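Local structure of alpha-galactosidase (Lactobacillus brevis, 3MI6) at residues D192-S197 against L206-L211; G245-F250 against A303-L308. The protein probably hydrolyses terminal, non-reducing alpha-D-galactose residues from alpha-galactosides such as galactose oligosaccharides, galactomannans and galactolipids, as a member of glycosyl hydrolase family 36. All blocks are in the same frame, centred on the assembly; numbering follows the deposited sequence.

Both contacts involve the large antiparallel sheet in the N-terminal part of the chain. Contact 1 pairs the two strands at one edge of the sheet, 192-197 and 205-210, as a hairpin, partly buried and within reach of a second subunit. Contact 2 is buried: the interior strand 247-252 of the same sheet meets the start of helix 305-319. Backbone hydrogen bonds, a salt bridge and mixed polar and apolar side chains make contact 1, whereas contact 2 is mostly apolar packing with one weak backbone bond. The two meet at selenomethionine Met305, whose SE lies 3.6 Å from Ile194 CD1, and Arg208 packs on the same side chain.

Contact 1 (D192-S197 against L206-L211); sequences DLIQFS and LYRHPL
Asp192 and Arg208 meet on the face of the hairpin that also carries Ile194, Phe196 and Leu206. The arginine chain runs extended from CG to NE, and NE donates to Asp192 OD2 at 2.7 Å in a salt bridge. The carboxylate oxygen lies close to the guanidinium plane and accepts on its anti lone pair, while the two planes stand 75° apart. Arg208 NH2 adds a weak bond to the same OD2, and Ile194 CD1 lies over one guanidinium face, toward the rim. Asp192 OD1 lies 3.4 Å from Pro210 CA.

Tyr207 is on the other face. Its CB lies 3.7 Å from Gln195 CG, and the amide and ring planes are 64° apart; the ring reaches on to Ser197, whose O sits at the ring edge beside CE2. Gln195 NE2 donates to Ser197 OG at 2.7 Å, in the plane of its amide. Leu206 lies alongside Phe196; its CG, anti to the backbone N (chi1 -172°), touches both Phe196 CE1 and Ile194 CG2. Leu206 CD1 is 3.5 Å from Phe196 CE1. Between the two faces, the hydrogen-bonded pairs Leu193-His209 and Gln195-Tyr207 join the antiparallel strands by four backbone bonds.

Gln195 also bonds Arg212 and Pro213 of the second subunit, on which Tyr207 and His209 pack. An alanine in place of Arg208 would probably leave the Asp192 carboxylate without its charged mate and the Thr240 carbonyl without the bond from NH1. The chemistry thus differs by face: a salt bridge borders apolar packing on one, while the other mixes apolar packing, Leu193 CB against Leu211 CD1, with polar groups, of which Gln195 bonds the second subunit.

Contact 2 (G245-F250 against A303-L308); sequences GAVFGF and AGMNQL
Val247 and Leu308 reach toward each other between strand 247-252 and the first turn of helix 305-319, their side chains crossing at a slant. Val247 CG2, anti to the backbone N, comes 3.7 Å from Leu308 CD2. The other branch, CG1 (chi1 46°), is turned toward the helix start, 4.3 Å from CG of the selenomethionine Met305 and close to the Gly304 carbonyl carbon. Leu308 CD2 also rests against the backbone of Gly249, 4.0 Å from its CA. A side chain on Gly249 would point at the helix, where Leu308 CD2 already lies.

Ahead of these side chains in both segments, backbone meets backbone. Gly304, at the N-cap position, gives a weak bond from N to Gly245 O at 2.8 Å, with an N-H...O angle of 130°. Both glycines have positive phi, and at these backbone angles a CB on either would run into the carbonyl oxygen of the residue before. The Gly304 carbonyl accepts from Leu308 N in the opening helical turn.

Strand 247-252 lies between strands 233-236 and 290-301 of the antiparallel sheet, and the chain passes from the latter almost directly into the helix. Met234 of strand 233-236 touches Val247, Met305 and Leu308, so the helix start packs across two neighbouring strands.

Contact 1 (D192-S197 against L206-L211)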
loop_
_atom_site.group_PDB
_atom_site.type_symbol
_atom_site.label_atom_id
_atom_site.label_comp_id
_atom_site.label_asym_id
_atom_site.label_seq_id
_atom_site.Cartn_x
_atom_site.Cartn_y
_atom_site.Cartn_z
ATOM N N ASP D 192 -13.319 0.815 -4.428
ATOM C CA ASP D 192 -12.464 -0.207 -5.028
ATOM C C ASP D 192 -13.415 -0.954 -5.914
ATOM O O ASP D 192 -14.551 -1.202 -5.509
ATOM C CB ASP D 192 -11.915 -1.225 -4.001
ATOM C CG ASP D 192 -10.866 -0.646 -3.063
ATOM O OD1 ASP D 192 -10.241 0.385 -3.391
ATOM O OD2 ASP D 192 -10.651 -1.246 -1.982
ATOM N N LEU D 193 -12.952 -1.325 -7.106
ATOM C CA LEU D 193 -13.689 -2.216 -8.001
ATOM C C LEU D 193 -13.272 -3.627 -7.680
ATOM O O LEU D 193 -12.080 -3.935 -7.681
ATOM C CB LEU D 193 -13.353 -1.915 -9.466
ATOM C CG LEU D 193 -13.674 -2.969 -10.524
ATOM C CD1 LEU D 193 -15.142 -3.285 -10.520
ATOM C CD2 LEU D 193 -13.241 -2.463 -11.861
ATOM N N ILE D 194 -14.249 -4.479 -7.408
ATOM C CA ILE D 194 -13.998 -5.866 -7.083
ATOM C C ILE D 194 -14.584 -6.719 -8.203
ATOM O O ILE D 194 -15.781 -6.656 -8.483
ATOM C CB ILE D 194 -14.649 -6.233 -5.746
ATOM C CG1 ILE D 194 -14.109 -5.315 -4.648
ATOM C CG2 ILE D 194 -14.390 -7.690 -5.393
ATOM C CD1 ILE D 194 -14.783 -5.503 -3.286
ATOM N N GLN D 195 -13.732 -7.516 -8.846
ATOM C CA GLN D 195 -14.121 -8.288 -10.023
ATOM C C GLN D 195 -13.773 -9.728 -9.767
ATOM O O GLN D 195 -13.167 -10.056 -8.755
ATOM C CB GLN D 195 -13.381 -7.799 -11.262
ATOM C CG GLN D 195 -11.890 -7.809 -11.048
ATOM C CD GLN D 195 -11.140 -7.154 -12.167
ATOM O OE1 GLN D 195 -11.021 -5.930 -12.221
ATOM N NE2 GLN D 195 -10.599 -7.966 -13.063
ATOM N N PHE D 196 -14.172 -10.591 -10.690
ATOM C CA PHE D 196 -13.914 -12.003 -10.544
ATOM C C PHE D 196 -13.401 -12.583 -11.851
ATOM O O PHE D 196 -14.152 -12.930 -12.744
ATOM C CB PHE D 196 -15.138 -12.705 -9.956
ATOM C CG PHE D 196 -15.456 -12.233 -8.581
ATOM C CD1 PHE D 196 -14.886 -12.856 -7.471
ATOM C CD2 PHE D 196 -16.255 -11.118 -8.387
ATOM C CE1 PHE D 196 -15.148 -12.400 -6.189
ATOM C CE2 PHE D 196 -16.517 -10.649 -7.124
ATOM C CZ PHE D 196 -15.968 -11.293 -6.020
ATOM N N SER D 197 -12.088 -12.653 -11.953
ATOM C CA SER D 197 -11.436 -12.986 -13.189
ATOM C C SER D 197 -10.721 -14.316 -13.037
ATOM O O SER D 197 -10.354 -14.703 -11.925
ATOM C CB SER D 197 -10.440 -11.875 -13.505
ATOM O OG SER D 197 -11.032 -10.614 -13.211
ATOM N N LEU D 206 -10.823 -13.429 -6.870
ATOM C CA LEU D 206 -11.207 -12.054 -6.561
ATOM C C LEU D 206 -10.048 -11.054 -6.761
ATOM O O LEU D 206 -8.919 -11.303 -6.355
ATOM C CB LEU D 206 -11.728 -12.001 -5.133
ATOM C CG LEU D 206 -12.368 -10.714 -4.608
ATOM C CD1 LEU D 206 -13.301 -11.091 -3.489
ATOM C CD2 LEU D 206 -11.357 -9.669 -4.122
ATOM N N TYR D 207 -10.330 -9.935 -7.419
ATOM C CA TYR D 207 -9.334 -8.884 -7.610
ATOM C C TYR D 207 -9.937 -7.587 -7.110
ATOM O O TYR D 207 -11.119 -7.324 -7.317
ATOM C CB TYR D 207 -8.907 -8.753 -9.072
ATOM C CG TYR D 207 -8.102 -9.906 -9.557
ATOM C CD1 TYR D 207 -6.716 -9.914 -9.432
ATOM C CD2 TYR D 207 -8.715 -11.022 -10.119
ATOM C CE1 TYR D 207 -5.955 -10.999 -9.877
ATOM C CE2 TYR D 207 -7.958 -12.115 -10.561
ATOM C CZ TYR D 207 -6.579 -12.089 -10.436
ATOM O OH TYR D 207 -5.825 -13.166 -10.865
ATOM N N ARG D 208 -9.140 -6.788 -6.416
ATOM C CA ARG D 208 -9.685 -5.629 -5.726
ATOM C C ARG D 208 -8.779 -4.431 -5.977
ATOM O O ARG D 208 -7.644 -4.410 -5.526
ATOM C CB ARG D 208 -9.850 -5.927 -4.229
ATOM C CG ARG D 208 -10.196 -4.688 -3.386
ATOM C CD ARG D 208 -10.814 -5.003 -2.022
ATOM N NE ARG D 208 -11.361 -3.793 -1.415
ATOM C CZ ARG D 208 -12.161 -3.774 -0.354
ATOM N NH1 ARG D 208 -12.536 -4.886 0.248
ATOM N NH2 ARG D 208 -12.610 -2.633 0.099
ATOM N N HIS D 209 -9.273 -3.462 -6.740
ATOM C CA HIS D 209 -8.467 -2.303 -7.147
ATOM C C HIS D 209 -9.226 -0.973 -6.984
ATOM O O HIS D 209 -10.437 -0.883 -7.211
ATOM C CB HIS D 209 -7.942 -2.472 -8.593
ATOM C CG HIS D 209 -6.932 -3.570 -8.743
ATOM N ND1 HIS D 209 -7.284 -4.890 -8.933
ATOM C CD2 HIS D 209 -5.581 -3.547 -8.687
ATOM C CE1 HIS D 209 -6.194 -5.632 -8.997
ATOM N NE2 HIS D 209 -5.147 -4.840 -8.853
ATOM N N PRO D 210 -8.512 0.065 -6.564
ATOM C CA PRO D 210 -9.124 1.388 -6.454
ATOM C C PRO D 210 -9.475 1.912 -7.847
ATOM O O PRO D 210 -8.714 1.649 -8.771
ATOM C CB PRO D 210 -7.999 2.248 -5.855
ATOM C CG PRO D 210 -7.006 1.301 -5.317
ATOM C CD PRO D 210 -7.097 0.071 -6.184
ATOM N N LEU D 211 -10.595 2.620 -7.995
ATOM C CA LEU D 211 -10.945 3.241 -9.259
ATOM C C LEU D 211 -9.869 4.245 -9.624
ATOM O O LEU D 211 -9.118 4.702 -8.753
ATOM C CB LEU D 211 -12.285 3.956 -9.136
ATOM C CG LEU D 211 -13.575 3.261 -9.593
ATOM C CD1 LEU D 211 -13.377 1.787 -9.918
ATOM C CD2 LEU D 211 -14.643 3.436 -8.546
#

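Contact 2 (G245-F250 against A303-L308)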
loop_
_atom_site.group_PDB
_atom_site.type_symbol
_atom_site.label_atom_id
_atom_site.label_comp_id
_atom_site.label_asym_id
_atom_site.label_seq_id
_atom_site.Cartn_x
_atom_site.Cartn_y
_atom_site.Cartn_z
ATOM N N GLY D 245 -19.348 -2.309 6.421
ATOM C CA GLY D 245 -19.097 -1.270 5.423
ATOM C C GLY D 245 -19.879 -1.264 4.112
ATOM O O GLY D 245 -20.467 -2.272 3.689
ATOM N N ALA D 246 -19.850 -0.100 3.462
ATOM C CA ALA D 246 -20.661 0.208 2.276
ATOM C C ALA D 246 -20.141 -0.433 1.010
ATOM O O ALA D 246 -18.944 -0.457 0.767
ATOM C CB ALA D 246 -20.722 1.697 2.069
ATOM N N VAL D 247 -21.061 -0.903 0.178
ATOM C CA VAL D 247 -20.718 -1.629 -1.041
ATOM C C VAL D 247 -21.916 -1.803 -1.966
ATOM O O VAL D 247 -23.008 -2.154 -1.528
ATOM C CB VAL D 247 -20.178 -3.029 -0.741
ATOM C CG1 VAL D 247 -21.054 -3.756 0.297
ATOM C CG2 VAL D 247 -20.110 -3.820 -2.030
ATOM N N PHE D 248 -21.700 -1.544 -3.249
ATOM C CA PHE D 248 -22.695 -1.822 -4.274
ATOM C C PHE D 248 -22.387 -3.130 -4.968
ATOM O O PHE D 248 -21.230 -3.516 -5.112
ATOM C CB PHE D 248 -22.694 -0.705 -5.295
ATOM C CG PHE D 248 -23.174 0.595 -4.750
ATOM C CD1 PHE D 248 -22.278 1.518 -4.244
ATOM C CD2 PHE D 248 -24.527 0.887 -4.722
ATOM C CE1 PHE D 248 -22.729 2.729 -3.742
ATOM C CE2 PHE D 248 -24.977 2.082 -4.210
ATOM C CZ PHE D 248 -24.079 3.010 -3.723
ATOM N N GLY D 249 -23.433 -3.816 -5.393
ATOM C CA GLY D 249 -23.289 -5.069 -6.108
ATOM C C GLY D 249 -24.064 -5.003 -7.397
ATOM O O GLY D 249 -25.186 -4.523 -7.423
ATOM N N PHE D 250 -23.468 -5.481 -8.474
ATOM C CA PHE D 250 -24.126 -5.440 -9.768
ATOM C C PHE D 250 -24.071 -6.812 -10.394
ATOM O O PHE D 250 -22.991 -7.385 -10.533
ATOM C CB PHE D 250 -23.407 -4.455 -10.697
ATOM C CG PHE D 250 -23.270 -3.078 -10.131
ATOM C CD1 PHE D 250 -22.319 -2.803 -9.168
ATOM C CD2 PHE D 250 -24.084 -2.060 -10.563
ATOM C CE1 PHE D 250 -22.190 -1.540 -8.648
ATOM C CE2 PHE D 250 -23.956 -0.784 -10.038
ATOM C CZ PHE D 250 -23.008 -0.527 -9.077
ATOM N N ALA D 303 -23.634 -2.898 5.649
ATOM C CA ALA D 303 -23.297 -3.917 6.601
ATOM C C ALA D 303 -22.257 -4.921 6.073
ATOM O O ALA D 303 -22.095 -6.023 6.628
ATOM C CB ALA D 303 -24.548 -4.601 7.066
ATOM N N GLY D 304 -21.536 -4.531 5.020
ATOM C CA GLY D 304 -20.454 -5.359 4.496
ATOM C C GLY D 304 -20.820 -6.432 3.483
ATOM O O GLY D 304 -21.997 -6.693 3.199
HETATM N N MSE D 305 -19.800 -7.082 2.943
HETATM C CA MSE D 305 -20.006 -7.947 1.774
HETATM C C MSE D 305 -20.720 -9.281 2.037
HETATM O O MSE D 305 -21.422 -9.799 1.157
HETATM C CB MSE D 305 -18.697 -8.163 1.015
HETATM C CG MSE D 305 -18.089 -6.865 0.507
HETATM SE SE MSE D 305 -16.414 -7.057 -0.487
HETATM C CE MSE D 305 -15.143 -7.480 0.938
ATOM N N ASN D 306 -20.556 -9.841 3.231
ATOM C CA ASN D 306 -21.304 -11.043 3.551
ATOM C C ASN D 306 -22.779 -10.718 3.406
ATOM O O ASN D 306 -23.544 -11.477 2.768
ATOM C CB ASN D 306 -21.002 -11.536 4.961
ATOM C CG ASN D 306 -19.850 -12.560 5.012
ATOM O OD1 ASN D 306 -19.745 -13.476 4.186
ATOM N ND2 ASN D 306 -19.002 -12.414 6.013
ATOM N N GLN D 307 -23.168 -9.569 3.973
ATOM C CA GLN D 307 -24.556 -9.128 3.957
ATOM C C GLN D 307 -25.025 -8.936 2.521
ATOM O O GLN D 307 -26.111 -9.382 2.151
ATOM C CB GLN D 307 -24.744 -7.856 4.784
ATOM C CG GLN D 307 -26.164 -7.267 4.739
ATOM C CD GLN D 307 -27.260 -8.227 5.233
ATOM O OE1 GLN D 307 -28.347 -8.330 4.624
ATOM N NE2 GLN D 307 -26.984 -8.930 6.335
ATOM N N LEU D 308 -24.185 -8.314 1.698
ATOM C CA LEU D 308 -24.495 -8.158 0.289
ATOM C C LEU D 308 -24.717 -9.499 -0.399
ATOM O O LEU D 308 -25.678 -9.660 -1.140
ATOM C CB LEU D 308 -23.404 -7.373 -0.423
ATOM C CG LEU D 308 -23.707 -7.055 -1.884
ATOM C CD1 LEU D 308 -24.766 -5.968 -1.994
ATOM C CD2 LEU D 308 -22.440 -6.621 -2.571
#